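Local coordinates for uncharacterized hypothetical protein (Bacteroides vulgatus, PDB 4FMR) that is of unknown function but probably binds DNA, pairing a domain of the IHF-like DNA-binding class with an Ig-like DUF4469 domain, at residues B[48-51]-B[52-55]; B[58-61]-B[62-65]; B[73-77]-B[78-82]. All coordinates share one frame; numbering follows the deposited sequence.

Interaction 1. Residues B[48-51]-B[52-55]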
loop_
_atom_site.group_PDB
_atom_site.type_symbol
_atom_site.label_atom_id
_atom_site.label_comp_id
_atom_site.label_asym_id
_atom_site.label_seq_id
_atom_site.Cartn_x
_atom_site.Cartn_y
_atom_site.Cartn_z
ATOM N N GLY B 48 -13.378 -15.833 -25.339
ATOM C CA GLY B 48 -14.473 -14.986 -25.796
ATOM C C GLY B 48 -14.109 -13.514 -25.924
ATOM O O GLY B 48 -14.780 -12.778 -26.654
ATOM N N VAL B 49 -13.044 -13.072 -25.228
ATOM C CA VAL B 49 -12.599 -11.671 -25.245
ATOM C C VAL B 49 -11.544 -11.444 -26.347
ATOM O O VAL B 49 -10.741 -12.334 -26.651
ATOM C CB VAL B 49 -12.061 -11.155 -23.855
ATOM C CG1 VAL B 49 -13.113 -11.282 -22.748
ATOM C CG2 VAL B 49 -10.739 -11.814 -23.437
ATOM N N ARG B 50 -11.553 -10.232 -26.922
ATOM C CA ARG B 50 -10.575 -9.765 -27.906
ATOM C C ARG B 50 -9.475 -9.028 -27.124
ATOM O O ARG B 50 -9.783 -8.133 -26.336
ATOM C CB ARG B 50 -11.257 -8.877 -28.976
ATOM C CG ARG B 50 -10.306 -8.314 -30.034
ATOM C CD ARG B 50 -11.029 -7.558 -31.140
ATOM N NE ARG B 50 -10.078 -7.021 -32.117
ATOM C CZ ARG B 50 -9.590 -7.701 -33.153
ATOM N NH1 ARG B 50 -9.970 -8.957 -33.374
ATOM N NH2 ARG B 50 -8.715 -7.133 -33.972
ATOM N N ARG B 51 -8.210 -9.448 -27.289
ATOM C CA ARG B 51 -7.060 -8.910 -26.554
ATOM C C ARG B 51 -6.902 -7.376 -26.721
ATOM O O ARG B 51 -6.594 -6.697 -25.745
ATOM C CB ARG B 51 -5.774 -9.613 -27.003
ATOM C CG ARG B 51 -4.666 -9.446 -25.976
ATOM C CD ARG B 51 -3.353 -9.943 -26.519
ATOM N NE ARG B 51 -2.268 -9.846 -25.537
ATOM C CZ ARG B 51 -1.561 -8.746 -25.295
ATOM N NH1 ARG B 51 -1.859 -7.611 -25.906
ATOM N NH2 ARG B 51 -0.564 -8.770 -24.420
ATOM N N GLU B 52 -7.113 -6.847 -27.941
ATOM C CA GLU B 52 -7.009 -5.415 -28.258
ATOM C C GLU B 52 -8.068 -4.607 -27.491
ATOM O O GLU B 52 -7.780 -3.487 -27.066
ATOM C CB GLU B 52 -7.159 -5.163 -29.776
ATOM C CG GLU B 52 -6.054 -5.749 -30.650
ATOM C CD GLU B 52 -5.996 -7.255 -30.883
ATOM O OE1 GLU B 52 -6.946 -7.981 -30.502
ATOM O OE2 GLU B 52 -4.977 -7.707 -31.458
ATOM N N THR B 53 -9.286 -5.178 -27.320
ATOM C CA THR B 53 -10.389 -4.549 -26.591
ATOM C C THR B 53 -10.053 -4.522 -25.098
ATOM O O THR B 53 -10.334 -3.525 -24.418
ATOM C CB THR B 53 -11.725 -5.279 -26.883
ATOM O OG1 THR B 53 -11.932 -5.244 -28.291
ATOM C CG2 THR B 53 -12.930 -4.614 -26.201
HETATM N N MSE B 54 -9.439 -5.613 -24.598
HETATM C CA MSE B 54 -9.033 -5.733 -23.205
HETATM C C MSE B 54 -7.920 -4.751 -22.890
HETATM O O MSE B 54 -7.962 -4.136 -21.836
HETATM C CB MSE B 54 -8.593 -7.170 -22.908
HETATM C CG MSE B 54 -9.713 -8.214 -23.056
HETATM SE SE MSE B 54 -11.164 -7.964 -21.765
HETATM C CE MSE B 54 -12.323 -6.675 -22.735
ATOM N N ALA B 55 -6.926 -4.608 -23.802
ATOM C CA ALA B 55 -5.790 -3.704 -23.677
ATOM C C ALA B 55 -6.273 -2.242 -23.636
ATOM O O ALA B 55 -5.837 -1.504 -22.762
ATOM C CB ALA B 55 -4.811 -3.925 -24.827
#
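One face of the Arg50 guanidinium carries the carboxylate of Glu52, whose OE1 sits 3.6 Å above the plane and offset toward its rim, the two flat groups being stacked with their planes 28° apart. This pair marks the N-terminal turn of helix 51-70, with Arg50 at the N-cap position. The salt bridge is long, Arg50 NE to Glu52 OE1 3.7 Å, and purely electrostatic, since no N-H points at the oxygen. Glu52 reaches back because its chain bends at chi2 (73°), which also sets OE1 3.4 Å from Arg50 CG. Thr53 crosses the extended Arg50 chain at about a right angle, its OG1 3.8 Å from Arg50 CB.

Arg50 O accepts the N-H of Met54 (3.1 Å) and, weakly, that of Thr53, the first bonds of the helix. Arg51 points its guanidinium to helix 35-45, where Asp40 is its salt-bridge partner. The buried selenomethionine Met54 packs against that same helix and against Gly57 of the second subunit. Val49 meets it crosswise, its CG2 3.8 Å from Met54 CG and its CB 3.9 Å from Met54 SE.

Interaction 2. Residues B[58-61]-B[62-65]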
loop_
_atom_site.group_PDB
_atom_site.type_symbol
_atom_site.label_atom_id
_atom_site.label_comp_id
_atom_site.label_asym_id
_atom_site.label_seq_id
_atom_site.Cartn_x
_atom_site.Cartn_y
_atom_site.Cartn_z
ATOM N N ILE B 58 -8.050 -1.575 -20.212
ATOM C CA ILE B 58 -7.080 -1.416 -19.125
ATOM C C ILE B 58 -6.501 0.014 -19.167
ATOM O O ILE B 58 -6.476 0.649 -18.110
ATOM C CB ILE B 58 -5.954 -2.489 -19.108
ATOM C CG1 ILE B 58 -6.539 -3.877 -18.760
ATOM C CG2 ILE B 58 -4.816 -2.092 -18.105
ATOM C CD1 ILE B 58 -5.499 -5.058 -18.698
ATOM N N GLU B 59 -6.107 0.537 -20.362
ATOM C CA GLU B 59 -5.585 1.909 -20.450
ATOM C C GLU B 59 -6.640 2.931 -20.019
ATOM O O GLU B 59 -6.306 3.884 -19.321
ATOM C CB GLU B 59 -5.054 2.271 -21.865
ATOM C CG GLU B 59 -3.764 1.550 -22.242
ATOM C CD GLU B 59 -2.638 1.616 -21.220
ATOM O OE1 GLU B 59 -2.110 2.732 -20.999
ATOM O OE2 GLU B 59 -2.278 0.554 -20.650
ATOM N N LEU B 60 -7.893 2.703 -20.415
ATOM C CA LEU B 60 -9.053 3.531 -20.124
ATOM C C LEU B 60 -9.342 3.514 -18.620
ATOM O O LEU B 60 -9.576 4.573 -18.029
ATOM C CB LEU B 60 -10.246 2.989 -20.944
ATOM C CG LEU B 60 -11.522 3.827 -21.070
ATOM C CD1 LEU B 60 -11.222 5.270 -21.532
ATOM C CD2 LEU B 60 -12.479 3.180 -22.080
HETATM N N MSE B 61 -9.311 2.316 -18.011
HETATM C CA MSE B 61 -9.562 2.156 -16.581
HETATM C C MSE B 61 -8.456 2.886 -15.769
HETATM O O MSE B 61 -8.775 3.562 -14.798
HETATM C CB MSE B 61 -9.663 0.657 -16.237
HETATM C CG MSE B 61 -9.893 0.350 -14.767
HETATM SE SE MSE B 61 -8.199 0.230 -13.822
HETATM C CE MSE B 61 -7.436 -1.356 -14.714
ATOM N N GLU B 62 -7.173 2.777 -16.196
ATOM C CA GLU B 62 -6.030 3.429 -15.526
ATOM C C GLU B 62 -6.135 4.958 -15.578
ATOM O O GLU B 62 -5.830 5.615 -14.570
ATOM C CB GLU B 62 -4.706 2.969 -16.137
ATOM C CG GLU B 62 -4.480 1.493 -15.843
ATOM C CD GLU B 62 -3.081 0.939 -16.008
ATOM O OE1 GLU B 62 -2.224 1.634 -16.604
ATOM O OE2 GLU B 62 -2.836 -0.183 -15.500
ATOM N N GLU B 63 -6.572 5.508 -16.749
ATOM C CA GLU B 63 -6.770 6.940 -16.965
ATOM C C GLU B 63 -7.842 7.491 -16.013
ATOM O O GLU B 63 -7.643 8.517 -15.398
ATOM C CB GLU B 63 -7.170 7.218 -18.432
ATOM C CG GLU B 63 -6.027 7.098 -19.432
ATOM C CD GLU B 63 -6.425 7.021 -20.896
ATOM O OE1 GLU B 63 -7.459 7.622 -21.269
ATOM O OE2 GLU B 63 -5.684 6.385 -21.679
ATOM N N VAL B 64 -8.967 6.799 -15.894
ATOM C CA VAL B 64 -10.092 7.187 -15.025
ATOM C C VAL B 64 -9.662 7.162 -13.558
ATOM O O VAL B 64 -9.964 8.102 -12.822
ATOM C CB VAL B 64 -11.311 6.255 -15.278
ATOM C CG1 VAL B 64 -12.372 6.368 -14.171
ATOM C CG2 VAL B 64 -11.906 6.511 -16.657
ATOM N N VAL B 65 -8.999 6.079 -13.140
ATOM C CA VAL B 65 -8.540 5.890 -11.768
ATOM C C VAL B 65 -7.490 6.987 -11.425
ATOM O O VAL B 65 -7.619 7.609 -10.362
ATOM C CB VAL B 65 -8.000 4.445 -11.517
ATOM C CG1 VAL B 65 -7.235 4.358 -10.193
ATOM C CG2 VAL B 65 -9.142 3.420 -11.535
HETATM O O HOH W 1 -1.908 3.988 -17.944
#
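The middle of helix 51-70, a long helix of the HU/IHF-like domain that packs against the second subunit, is held here by regular i to i+4 backbone bonds, the first running from Glu62 N to Ile58 O (2.9 Å). Glu62 dominates the side-chain contacts. With CG anti to its own carbonyl carbon (chi1 -67°) and the chain extended beyond, Glu62 runs alongside Ile58, pointing the same way, and sets OE2 3.8 Å from Ile58 CG2. Its CG also rests 3.1 Å from Ile58 O.

Glu59 brings a second carboxylate close: Glu59 OE2 and Glu62 OE1 are 4.2 Å apart, the two carboxylate planes turned 58° against each other. What would be repulsion between like charges is offset by Lys35, whose NZ forms salt bridges to both of these oxygens and would be expected to keep the two acids ionised. A water bridges the same pair, donating to Glu62 OE1 at 2.7 Å and weakly to Glu59 OE1. The other oxygen, Glu62 OE2, accepts the backbone N-H of Gly78 of the second subunit, which leaves this buried carboxylate held through both oxygens. With an alanine here, Lys35 would probably keep only Glu59 as its mate in this cluster, and the N-H of Gly78 across the interface would be likely to lose its acceptor.

Leu60, Met61, Val64 and Val65 also meet the second subunit, on its Asn46, Met61, Arg41 and Leu79 respectively. The selenomethionine Met61 was modelled in two conformers, and the contact of its SE with Val65 CG2 (4.0 Å), the two side chains lying side by side, is therefore tentative. Firmer is the touch of Val65 CG2 on the backbone oxygen Met61 O, at 3.3 Å.

Interaction 3. Residues B[73-77]-B[78-82]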
loop_
_atom_site.group_PDB
_atom_site.type_symbol
_atom_site.label_atom_id
_atom_site.label_comp_id
_atom_site.label_asym_id
_atom_site.label_seq_id
_atom_site.Cartn_x
_atom_site.Cartn_y
_atom_site.Cartn_z
ATOM N N GLU B 73 -10.385 12.038 -4.937
ATOM C CA GLU B 73 -11.369 11.026 -4.637
ATOM C C GLU B 73 -10.667 9.757 -4.132
ATOM O O GLU B 73 -9.523 9.472 -4.504
ATOM C CB GLU B 73 -12.219 10.722 -5.875
ATOM C CG GLU B 73 -12.968 11.915 -6.463
ATOM C CD GLU B 73 -13.642 11.656 -7.806
ATOM O OE1 GLU B 73 -13.194 10.732 -8.517
ATOM O OE2 GLU B 73 -14.607 12.372 -8.154
ATOM N N SER B 74 -11.326 9.027 -3.251
ATOM C CA SER B 74 -10.830 7.719 -2.860
ATOM C C SER B 74 -11.361 6.749 -3.919
ATOM O O SER B 74 -12.492 6.913 -4.406
ATOM C CB SER B 74 -11.230 7.348 -1.434
ATOM O OG SER B 74 -12.622 7.487 -1.268
ATOM N N VAL B 75 -10.523 5.819 -4.365
ATOM C CA VAL B 75 -10.936 4.917 -5.429
ATOM C C VAL B 75 -10.867 3.490 -4.938
ATOM O O VAL B 75 -9.821 3.060 -4.449
ATOM C CB VAL B 75 -10.031 5.113 -6.696
ATOM C CG1 VAL B 75 -10.395 4.105 -7.818
ATOM C CG2 VAL B 75 -10.085 6.551 -7.211
ATOM N N ASN B 76 -11.942 2.734 -5.126
ATOM C CA ASN B 76 -11.993 1.332 -4.733
ATOM C C ASN B 76 -12.346 0.446 -5.918
ATOM O O ASN B 76 -13.350 0.697 -6.572
ATOM C CB ASN B 76 -13.033 1.132 -3.596
ATOM C CG ASN B 76 -13.303 -0.313 -3.225
ATOM O OD1 ASN B 76 -12.384 -1.131 -3.056
ATOM N ND2 ASN B 76 -14.577 -0.660 -3.073
ATOM N N THR B 77 -11.551 -0.594 -6.179
ATOM C CA THR B 77 -11.828 -1.639 -7.182
ATOM C C THR B 77 -11.837 -2.930 -6.350
ATOM O O THR B 77 -11.658 -2.863 -5.133
ATOM C CB THR B 77 -10.808 -1.605 -8.346
ATOM O OG1 THR B 77 -9.538 -2.066 -7.878
ATOM C CG2 THR B 77 -10.667 -0.219 -8.995
ATOM N N GLY B 78 -11.944 -4.092 -6.965
ATOM C CA GLY B 78 -11.848 -5.331 -6.201
ATOM C C GLY B 78 -10.417 -5.622 -5.772
ATOM O O GLY B 78 -10.199 -6.331 -4.790
ATOM N N LEU B 79 -9.424 -5.054 -6.485
ATOM C CA LEU B 79 -8.021 -5.295 -6.178
ATOM C C LEU B 79 -7.455 -4.348 -5.142
ATOM O O LEU B 79 -6.523 -4.733 -4.448
ATOM C CB LEU B 79 -7.150 -5.183 -7.451
ATOM C CG LEU B 79 -7.298 -6.290 -8.495
ATOM C CD1 LEU B 79 -6.354 -6.055 -9.629
ATOM C CD2 LEU B 79 -7.051 -7.687 -7.890
ATOM N N PHE B 80 -7.930 -3.111 -5.072
ATOM C CA PHE B 80 -7.349 -2.136 -4.146
ATOM C C PHE B 80 -8.274 -0.982 -3.822
ATOM O O PHE B 80 -9.180 -0.670 -4.581
ATOM C CB PHE B 80 -6.044 -1.525 -4.745
ATOM C CG PHE B 80 -6.236 -0.733 -6.024
ATOM C CD1 PHE B 80 -6.653 0.599 -5.985
ATOM C CD2 PHE B 80 -6.074 -1.339 -7.267
ATOM C CE1 PHE B 80 -6.954 1.292 -7.160
ATOM C CE2 PHE B 80 -6.306 -0.624 -8.447
ATOM C CZ PHE B 80 -6.760 0.682 -8.384
ATOM N N ARG B 81 -7.930 -0.270 -2.753
ATOM C CA ARG B 81 -8.460 1.027 -2.406
ATOM C C ARG B 81 -7.270 2.002 -2.416
ATOM O O ARG B 81 -6.204 1.707 -1.858
ATOM C CB ARG B 81 -9.228 1.037 -1.087
ATOM C CG ARG B 81 -9.822 2.416 -0.720
ATOM C CD ARG B 81 -8.822 3.199 0.095
ATOM N NE ARG B 81 -9.462 4.318 0.787
ATOM C CZ ARG B 81 -8.872 5.031 1.729
ATOM N NH1 ARG B 81 -7.624 4.761 2.091
ATOM N NH2 ARG B 81 -9.540 5.985 2.361
ATOM N N GLY B 82 -7.457 3.142 -3.076
ATOM C CA GLY B 82 -6.443 4.180 -3.160
ATOM C C GLY B 82 -6.986 5.526 -2.740
ATOM O O GLY B 82 -8.184 5.810 -2.897
#
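Thr77 and Phe80 meet at the turn of the beta hairpin formed by strands 74-76 and 80-87. Thr77 OG1 stands over one face of the Phe80 ring, 3.6 Å from Phe80 CE2, while Thr77 CG2 approaches Phe80 CZ. The same OG1 accepts the N-H of Leu79 at 3.3 Å, an ST turn, and more weakly that of Phe80. A chi1 of 71° places the hydroxyl between backbone N and carbonyl carbon, where it can face these donors. The turn is closed by Thr77 N bonding to Phe80 O at 2.9 Å and 174°, almost straight.

Further along, Val75 and Gly82 form an antiparallel hydrogen-bonded pair, with Val75 N to Gly82 O at 2.8 Å and Gly82 N to Val75 O at 2.7 Å. Gly82 N also lies in plane at an edge of the Phe80 ring, whose end comes back toward the first strand. Outside, Val75 packs on helix 51-70 and Phe80 on Leu106 of strand 101-108. Ser74 and Val75 pair in parallel with a strand of the second subunit, continuing the sheet across the interface. There, Glu73 forms salt bridges to Arg31 and Arg41 of that subunit, and Arg81 to its Glu210.

The main closure of the turn is thus the backbone bond, to which the hydroxyl, resting against one face of the ring, adds two longer ones that give buried N-H groups an acceptor.

The three contacts follow one another along the DNA-binding domain, and all touch the second subunit. Interactions 1 and 2 occupy successive parts of helix 51-70, their centres 15 Å apart, without side chains meeting between them. Interaction 3 comes after that helix in the chain and folds back on it: its centre is 13 Å from that of interaction 2, and Val65 CG1 lies 4.0 Å from Val75 CG1 and 4.1 Å from Phe80 CZ. Interaction 1 stays apart from the hairpin, with about 12 Å between nearest atoms. Interactions 2 and 3 are also tied to each other across the subunit interface.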